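Local coordinates for protein Non-ribosomal peptide synthetase (Methanobrevibacter ruminantium, PDB 6VTJ) that probably reduces the thioester-bound peptide carried on its phosphopantetheine arm to release the product, using an NAD(P)H-dependent Rossmann-type reductase domain joined to a peptidyl carrier domain, at residues A[196-201]-A[231-236]; A[324-329]-A[365-370]. All blocks are in the same frame, centred on the assembly; numbering follows the deposited sequence.

Contact 1: A[196-201]-A[231-236]; sequences DITEID and FRVNVD
A type I beta turn, D196 to E199, in the Rossmann-type reductase fold presents T198 and E199 to the guanidinium of R232 on helix 229-246. The carbonyl oxygen of T198 receives R232 NH2 at 3.3 Å, with the donor standing about 49° above the carbonyl plane while the oxygen lies close to the plane of the guanidinium. A weak, longer bond from R232 NH1 reaches the same T198 O, and a water that donates to this oxygen also accepts from NH1, so one guanidinium and a water share this oxygen, NH2 making the firmer of the two arginine bonds. The side chains of T198 and R232 cross at about a right angle, and T198 CB lies over one face of the guanidinium, 3.5 Å from R232 NH2. At the edge of that group, E199 OE1 makes a long salt bridge to NH2, and D236 OD2, one turn further along the helix, forms a salt bridge to NH1 whose hydrogen bond is weak. Within the turn, D196 OD1 takes both the backbone N of T198, an Asx turn, and T198 OG1, at 2.7 Å, from one face of its carboxylate. The latter bond holds OG1 between the backbone N and the carbonyl carbon (chi1 62°); CG2, on the other branch, lies 3.5 Å from R232 O and 4.1 Å from V233 CG2. Deeper in, I197 CD1 meets V233 O at 3.6 Å. The turn follows strand 190-194; I197 O also accepts from N240 of helix 229-246, whose N234 is tied to L220 and to S295 of helix 291-308.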
ATOM      1  N   ASP A 196      19.401  -0.488  -6.605  1.00 40.35           N
ATOM      2  CA  ASP A 196      18.465   0.385  -5.913  1.00 40.91           C
ATOM      3  C   ASP A 196      17.728   1.146  -7.008  1.00 38.98           C
ATOM      4  O   ASP A 196      18.373   1.838  -7.805  1.00 37.63           O
ATOM      5  CB  ASP A 196      19.247   1.341  -4.993  1.00 44.04           C
ATOM      6  CG  ASP A 196      18.358   2.186  -4.088  1.00 49.71           C
ATOM      7  OD1 ASP A 196      17.197   2.500  -4.457  1.00 43.39           O
ATOM      8  OD2 ASP A 196      18.863   2.566  -3.002  1.00 54.17           O
ATOM      9  N   ILE A 197      16.396   1.030  -7.070  1.00 35.88           N
ATOM     10  CA  ILE A 197      15.709   1.674  -8.187  1.00 36.74           C
ATOM     11  C   ILE A 197      15.831   3.201  -8.130  1.00 33.51           C
ATOM     12  O   ILE A 197      15.620   3.863  -9.150  1.00 34.02           O
ATOM     13  CB  ILE A 197      14.220   1.238  -8.293  1.00 29.88           C
ATOM     14  CG1 ILE A 197      13.407   1.672  -7.073  1.00 27.44           C
ATOM     15  CG2 ILE A 197      14.100  -0.263  -8.571  1.00 28.94           C
ATOM     16  CD1 ILE A 197      11.879   1.517  -7.264  1.00 31.73           C
ATOM     17  N   THR A 198      16.185   3.782  -6.969  1.00 34.96           N
ATOM     18  CA  THR A 198      16.340   5.237  -6.875  1.00 38.19           C
ATOM     19  C   THR A 198      17.640   5.745  -7.487  1.00 42.94           C
ATOM     20  O   THR A 198      17.790   6.963  -7.657  1.00 43.39           O
ATOM     21  CB  THR A 198      16.281   5.735  -5.423  1.00 38.26           C
ATOM     22  OG1 THR A 198      17.364   5.169  -4.670  1.00 42.12           O
ATOM     23  CG2 THR A 198      14.962   5.379  -4.773  1.00 37.39           C
ATOM     24  N   GLU A 199      18.585   4.859  -7.784  1.00 41.55           N
ATOM     25  CA  GLU A 199      19.803   5.204  -8.499  1.00 40.21           C
ATOM     26  C   GLU A 199      19.670   4.678  -9.919  1.00 39.19           C
ATOM     27  O   GLU A 199      19.638   3.463 -10.134  1.00 44.36           O
ATOM     28  CB  GLU A 199      21.028   4.608  -7.814  1.00 45.89           C
ATOM     29  CG  GLU A 199      21.251   5.103  -6.406  1.00 51.94           C
ATOM     30  CD  GLU A 199      21.380   6.605  -6.344  1.00 56.63           C
ATOM     31  OE1 GLU A 199      20.865   7.210  -5.370  1.00 59.88           O
ATOM     32  OE2 GLU A 199      21.985   7.178  -7.278  1.00 57.44           O
ATOM     33  N   ILE A 200      19.614   5.591 -10.885  1.00 40.17           N
ATOM     34  CA  ILE A 200      19.410   5.198 -12.273  1.00 42.61           C
ATOM     35  C   ILE A 200      20.604   4.414 -12.820  1.00 43.56           C
ATOM     36  O   ILE A 200      20.428   3.488 -13.627  1.00 45.18           O
ATOM     37  CB  ILE A 200      19.093   6.455 -13.112  1.00 43.82           C
ATOM     38  CG1 ILE A 200      18.765   6.085 -14.562  1.00 43.49           C
ATOM     39  CG2 ILE A 200      20.216   7.496 -13.006  1.00 42.64           C
ATOM     40  CD1 ILE A 200      17.634   6.937 -15.152  1.00 44.84           C
ATOM     41  N   ASP A 201      21.823   4.736 -12.377  1.00 44.93           N
ATOM     42  CA  ASP A 201      23.009   4.045 -12.876  1.00 43.47           C
ATOM     43  C   ASP A 201      22.988   2.557 -12.553  1.00 42.71           C
ATOM     44  O   ASP A 201      23.584   1.759 -13.286  1.00 44.61           O
ATOM     45  CB  ASP A 201      24.278   4.674 -12.304  1.00 46.89           C
ATOM     46  CG  ASP A 201      24.521   6.087 -12.813  1.00 55.26           C
ATOM     47  OD1 ASP A 201      23.948   6.467 -13.857  1.00 57.36           O
ATOM     48  OD2 ASP A 201      25.305   6.815 -12.165  1.00 60.38           O
ATOM     49  N   PHE A 231       8.439   9.659  -2.225  1.00 31.78           N
ATOM     50  CA  PHE A 231       8.386  10.044  -3.629  1.00 33.18           C
ATOM     51  C   PHE A 231       9.632   9.592  -4.384  1.00 36.06           C
ATOM     52  O   PHE A 231       9.575   9.392  -5.606  1.00 34.34           O
ATOM     53  CB  PHE A 231       8.217  11.560  -3.762  1.00 34.29           C
ATOM     54  CG  PHE A 231       6.883  12.074  -3.282  1.00 32.11           C
ATOM     55  CD1 PHE A 231       5.731  11.871  -4.027  1.00 33.17           C
ATOM     56  CD2 PHE A 231       6.792  12.788  -2.102  1.00 34.13           C
ATOM     57  CE1 PHE A 231       4.496  12.362  -3.581  1.00 37.48           C
ATOM     58  CE2 PHE A 231       5.579  13.273  -1.657  1.00 36.95           C
ATOM     59  CZ  PHE A 231       4.429  13.061  -2.396  1.00 34.95           C
ATOM     60  N   ARG A 232      10.766   9.445  -3.693  1.00 34.20           N
ATOM     61  CA  ARG A 232      11.957   8.952  -4.378  1.00 36.52           C
ATOM     62  C   ARG A 232      11.785   7.492  -4.773  1.00 32.25           C
ATOM     63  O   ARG A 232      12.145   7.096  -5.888  1.00 34.27           O
ATOM     64  CB  ARG A 232      13.202   9.099  -3.493  1.00 38.84           C
ATOM     65  CG  ARG A 232      13.659  10.518  -3.238  1.00 40.66           C
ATOM     66  CD  ARG A 232      14.632  10.969  -4.293  1.00 41.31           C
ATOM     67  NE  ARG A 232      15.904  10.257  -4.207  1.00 48.69           N
ATOM     68  CZ  ARG A 232      16.442   9.571  -5.216  1.00 50.43           C
ATOM     69  NH1 ARG A 232      15.808   9.493  -6.390  1.00 41.85           N
ATOM     70  NH2 ARG A 232      17.612   8.957  -5.047  1.00 45.05           N
ATOM     71  N   VAL A 233      11.269   6.674  -3.857  1.00 29.22           N
ATOM     72  CA  VAL A 233      11.092   5.255  -4.161  1.00 29.51           C
ATOM     73  C   VAL A 233       9.915   5.056  -5.108  1.00 30.57           C
ATOM     74  O   VAL A 233      10.023   4.354  -6.119  1.00 30.72           O
ATOM     75  CB  VAL A 233      10.906   4.431  -2.874  1.00 32.76           C
ATOM     76  CG1 VAL A 233      10.613   2.968  -3.214  1.00 28.38           C
ATOM     77  CG2 VAL A 233      12.130   4.532  -1.979  1.00 33.17           C
ATOM     78  N   ASN A 234       8.775   5.683  -4.802  1.00 27.75           N
ATOM     79  CA  ASN A 234       7.538   5.376  -5.502  1.00 29.05           C
ATOM     80  C   ASN A 234       7.384   6.125  -6.818  1.00 31.32           C
ATOM     81  O   ASN A 234       6.610   5.682  -7.669  1.00 26.82           O
ATOM     82  CB  ASN A 234       6.361   5.682  -4.591  1.00 27.03           C
ATOM     83  CG  ASN A 234       6.292   4.739  -3.421  1.00 27.91           C
ATOM     84  OD1 ASN A 234       7.172   3.892  -3.248  1.00 29.57           O
ATOM     85  ND2 ASN A 234       5.251   4.877  -2.598  1.00 28.81           N
ATOM     86  N   VAL A 235       8.092   7.237  -7.016  1.00 32.59           N
ATOM     87  CA  VAL A 235       7.946   7.971  -8.269  1.00 32.17           C
ATOM     88  C   VAL A 235       9.253   7.950  -9.054  1.00 32.43           C
ATOM     89  O   VAL A 235       9.282   7.489 -10.203  1.00 31.79           O
ATOM     90  CB  VAL A 235       7.485   9.420  -8.045  1.00 28.24           C
ATOM     91  CG1 VAL A 235       7.307  10.094  -9.385  1.00 33.48           C
ATOM     92  CG2 VAL A 235       6.191   9.460  -7.272  1.00 29.82           C
ATOM     93  N   ASP A 236      10.336   8.468  -8.457  1.00 34.66           N
ATOM     94  CA  ASP A 236      11.613   8.508  -9.168  1.00 32.13           C
ATOM     95  C   ASP A 236      12.066   7.106  -9.564  1.00 31.90           C
ATOM     96  O   ASP A 236      12.674   6.923 -10.622  1.00 31.26           O
ATOM     97  CB  ASP A 236      12.692   9.181  -8.314  1.00 31.84           C
ATOM     98  CG  ASP A 236      12.396  10.670  -8.013  1.00 42.66           C
ATOM     99  OD1 ASP A 236      11.559  11.302  -8.696  1.00 39.66           O
ATOM    100  OD2 ASP A 236      13.003  11.211  -7.061  1.00 47.38           O
TER
HETATM  101  O   HOH W   1      17.113   9.226  -9.371  1.00 39.77           O

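Contact 2: A[324-329]-A[365-370]; sequences RYSDGV and QIDYVA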
ATOM      1  N   ARG A 324      -1.074 -15.738   2.811  1.00 26.69           N
ATOM      2  CA  ARG A 324      -1.211 -16.812   1.831  1.00 29.98           C
ATOM      3  C   ARG A 324      -2.472 -17.621   2.077  1.00 28.27           C
ATOM      4  O   ARG A 324      -2.826 -17.934   3.222  1.00 27.65           O
ATOM      5  CB  ARG A 324      -0.002 -17.753   1.861  1.00 26.59           C
ATOM      6  CG  ARG A 324       1.257 -17.148   1.287  1.00 29.54           C
ATOM      7  CD  ARG A 324       2.244 -18.203   0.838  1.00 29.70           C
ATOM      8  NE  ARG A 324       2.830 -18.964   1.947  1.00 32.75           N
ATOM      9  CZ  ARG A 324       4.092 -18.847   2.354  1.00 35.44           C
ATOM     10  NH1 ARG A 324       4.896 -17.977   1.761  1.00 32.35           N
ATOM     11  NH2 ARG A 324       4.555 -19.592   3.360  1.00 33.13           N
ATOM     12  N   TYR A 325      -3.147 -17.950   0.980  1.00 24.06           N
ATOM     13  CA  TYR A 325      -4.288 -18.853   1.049  1.00 27.99           C
ATOM     14  C   TYR A 325      -3.870 -20.244   1.514  1.00 30.77           C
ATOM     15  O   TYR A 325      -4.590 -20.895   2.290  1.00 27.46           O
ATOM     16  CB  TYR A 325      -4.960 -18.931  -0.321  1.00 28.96           C
ATOM     17  CG  TYR A 325      -6.202 -19.789  -0.320  1.00 27.82           C
ATOM     18  CD1 TYR A 325      -7.364 -19.355   0.310  1.00 28.72           C
ATOM     19  CD2 TYR A 325      -6.219 -21.034  -0.938  1.00 28.51           C
ATOM     20  CE1 TYR A 325      -8.522 -20.148   0.318  1.00 30.67           C
ATOM     21  CE2 TYR A 325      -7.371 -21.831  -0.940  1.00 28.21           C
ATOM     22  CZ  TYR A 325      -8.514 -21.383  -0.319  1.00 30.71           C
ATOM     23  OH  TYR A 325      -9.653 -22.163  -0.325  1.00 33.25           O
ATOM     24  N   SER A 326      -2.694 -20.702   1.075  1.00 23.62           N
ATOM     25  CA  SER A 326      -2.311 -22.089   1.308  1.00 28.89           C
ATOM     26  C   SER A 326      -2.076 -22.356   2.785  1.00 30.17           C
ATOM     27  O   SER A 326      -2.584 -23.338   3.328  1.00 32.51           O
ATOM     28  CB  SER A 326      -1.061 -22.440   0.497  1.00 30.97           C
ATOM     29  OG  SER A 326       0.031 -21.578   0.808  1.00 28.82           O
ATOM     30  N   ASP A 327      -1.336 -21.481   3.459  1.00 30.23           N
ATOM     31  CA  ASP A 327      -0.898 -21.774   4.820  1.00 31.62           C
ATOM     32  C   ASP A 327      -1.017 -20.607   5.792  1.00 31.31           C
ATOM     33  O   ASP A 327      -0.542 -20.732   6.931  1.00 34.69           O
ATOM     34  CB  ASP A 327       0.564 -22.254   4.809  1.00 26.01           C
ATOM     35  CG  ASP A 327       1.517 -21.241   4.171  1.00 33.56           C
ATOM     36  OD1 ASP A 327       1.118 -20.071   3.885  1.00 31.54           O
ATOM     37  OD2 ASP A 327       2.687 -21.631   3.938  1.00 37.67           O
ATOM     38  N   GLY A 328      -1.582 -19.471   5.379  1.00 29.96           N
ATOM     39  CA  GLY A 328      -1.826 -18.369   6.296  1.00 31.40           C
ATOM     40  C   GLY A 328      -0.628 -17.509   6.628  1.00 30.90           C
ATOM     41  O   GLY A 328      -0.721 -16.663   7.530  1.00 31.72           O
ATOM     42  N   VAL A 329       0.488 -17.673   5.926  1.00 32.22           N
ATOM     43  CA  VAL A 329       1.702 -16.944   6.272  1.00 32.50           C
ATOM     44  C   VAL A 329       1.569 -15.511   5.783  1.00 30.53           C
ATOM     45  O   VAL A 329       1.226 -15.272   4.619  1.00 27.50           O
ATOM     46  CB  VAL A 329       2.947 -17.628   5.680  1.00 28.97           C
ATOM     47  CG1 VAL A 329       4.137 -16.681   5.690  1.00 29.94           C
ATOM     48  CG2 VAL A 329       3.273 -18.872   6.462  1.00 32.49           C
ATOM     49  N   GLN A 365      -5.323 -12.679  -1.102  1.00 26.72           N
ATOM     50  CA  GLN A 365      -4.290 -13.592  -0.621  1.00 23.48           C
ATOM     51  C   GLN A 365      -3.033 -13.477  -1.482  1.00 26.03           C
ATOM     52  O   GLN A 365      -3.096 -13.612  -2.711  1.00 26.39           O
ATOM     53  CB  GLN A 365      -4.823 -15.026  -0.636  1.00 23.31           C
ATOM     54  CG  GLN A 365      -6.168 -15.210   0.122  1.00 23.98           C
ATOM     55  CD  GLN A 365      -7.400 -15.157  -0.791  1.00 28.67           C
ATOM     56  OE1 GLN A 365      -7.335 -14.668  -1.921  1.00 24.22           O
ATOM     57  NE2 GLN A 365      -8.520 -15.695  -0.307  1.00 26.20           N
ATOM     58  N   ILE A 366      -1.886 -13.255  -0.822  1.00 24.34           N
ATOM     59  CA  ILE A 366      -0.665 -12.807  -1.504  1.00 27.40           C
ATOM     60  C   ILE A 366      -0.197 -13.803  -2.566  1.00 28.56           C
ATOM     61  O   ILE A 366       0.391 -13.402  -3.593  1.00 26.12           O
ATOM     62  CB  ILE A 366       0.440 -12.514  -0.465  1.00 22.14           C
ATOM     63  CG1 ILE A 366       1.587 -11.702  -1.072  1.00 23.61           C
ATOM     64  CG2 ILE A 366       1.006 -13.795   0.068  1.00 23.37           C
ATOM     65  CD1 ILE A 366       1.239 -10.314  -1.513  1.00 22.53           C
ATOM     66  N   ASP A 367      -0.436 -15.102  -2.355  1.00 27.78           N
ATOM     67  CA  ASP A 367      -0.024 -16.064  -3.375  1.00 30.18           C
ATOM     68  C   ASP A 367      -0.907 -15.938  -4.607  1.00 27.85           C
ATOM     69  O   ASP A 367      -0.425 -16.020  -5.742  1.00 26.72           O
ATOM     70  CB  ASP A 367      -0.009 -17.512  -2.827  1.00 24.63           C
ATOM     71  CG  ASP A 367      -1.207 -17.863  -1.929  1.00 30.85           C
ATOM     72  OD1 ASP A 367      -2.017 -16.985  -1.555  1.00 29.81           O
ATOM     73  OD2 ASP A 367      -1.323 -19.055  -1.562  1.00 31.03           O
ATOM     74  N   TYR A 368      -2.191 -15.642  -4.403  1.00 24.33           N
ATOM     75  CA  TYR A 368      -3.052 -15.415  -5.547  1.00 24.69           C
ATOM     76  C   TYR A 368      -2.857 -14.028  -6.157  1.00 26.51           C
ATOM     77  O   TYR A 368      -3.005 -13.887  -7.375  1.00 24.35           O
ATOM     78  CB  TYR A 368      -4.501 -15.693  -5.153  1.00 22.49           C
ATOM     79  CG  TYR A 368      -4.755 -17.179  -5.183  1.00 28.57           C
ATOM     80  CD1 TYR A 368      -4.303 -17.995  -4.154  1.00 29.03           C
ATOM     81  CD2 TYR A 368      -5.412 -17.777  -6.258  1.00 31.19           C
ATOM     82  CE1 TYR A 368      -4.511 -19.350  -4.186  1.00 31.73           C
ATOM     83  CE2 TYR A 368      -5.623 -19.142  -6.298  1.00 33.28           C
ATOM     84  CZ  TYR A 368      -5.170 -19.920  -5.265  1.00 35.89           C
ATOM     85  OH  TYR A 368      -5.375 -21.272  -5.305  1.00 39.69           O
ATOM     86  N   VAL A 369      -2.473 -13.007  -5.369  1.00 23.53           N
ATOM     87  CA  VAL A 369      -2.089 -11.737  -5.986  1.00 21.41           C
ATOM     88  C   VAL A 369      -0.944 -11.961  -6.957  1.00 23.70           C
ATOM     89  O   VAL A 369      -0.967 -11.471  -8.094  1.00 23.86           O
ATOM     90  CB  VAL A 369      -1.707 -10.685  -4.932  1.00 25.33           C
ATOM     91  CG1 VAL A 369      -1.234  -9.420  -5.628  1.00 21.55           C
ATOM     92  CG2 VAL A 369      -2.883 -10.368  -4.042  1.00 26.74           C
ATOM     93  N   ALA A 370       0.076 -12.714  -6.528  1.00 24.14           N
ATOM     94  CA  ALA A 370       1.237 -12.922  -7.400  1.00 29.63           C
ATOM     95  C   ALA A 370       0.871 -13.735  -8.649  1.00 27.28           C
ATOM     96  O   ALA A 370       1.320 -13.412  -9.765  1.00 27.38           O
ATOM     97  CB  ALA A 370       2.364 -13.602  -6.619  1.00 27.07           C
TER
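Hydrogen bonds from Y325 and S326 to the carboxylate of D367 join the loop after strand 313-322 to the first turn of helix 366-376. Y325 N points almost straight at D367 OD1 (2.9 Å, 170° at the hydrogen), meeting it on the syn side, 24° out of the carboxylate plane; S326 N gives OD2 a weaker bond of 3.4 Å. With CG between its own backbone N and carbonyl carbon (chi1 42°), the D367 carboxylate lies beside the loop amides, and OD1 also takes a weak bond from Y368 N.

A salt bridge shapes the loop itself. R324 grips D327 side-on, NE to OD1 and NH2 to OD2, both at 2.8 Å, and D327 OD1 also accepts V329 N, closing an Asx turn. R324 NH1 continues to H141 and to the carbonyl of Y177.

Apolar and aromatic contacts fill in around these bonds. R324 CG packs on I366 CG2 at 3.6 Å, and Q365 CB and CG lie against Y325 CB. The Y325 and Q365 side chains run side by side in the same direction, ring and amide planes nearly perpendicular, while Q365 NE2 is committed to the carbonyl of P470. Y368 CE1 touches Y325 CB at 3.9 Å, the two rings oblique with centroids 5.8 Å apart. Y325 also forms a cation-pi pair with R479 of helix 474-485.

One firm and one weak loop amide bond, together with a place in the first turn of the helix, would favour a charged D367; the R324 guanidinium, already paired with D327, would add to this at longer range, partly offset by the like charge of D327.

Contacts 1 and 2 belong to the same reductase domain and follow one another along the chain, with centres 28 Å apart and nearest atoms about 15 Å apart, so they do not touch. Strands 190-194, 313-322 and 360-365, which lead into 196-201, 324-329 and 365-370, are all members of the large mixed sheet. The bound 4'-phosphopantetheine touches neither contact: it lies about 13 Å from the side chain of V233 in contact 1 and about 11 Å from that of I366 in contact 2. Its pocket includes V221 to Y224, between the segments of contact 1, and T336 to A338, between those of contact 2.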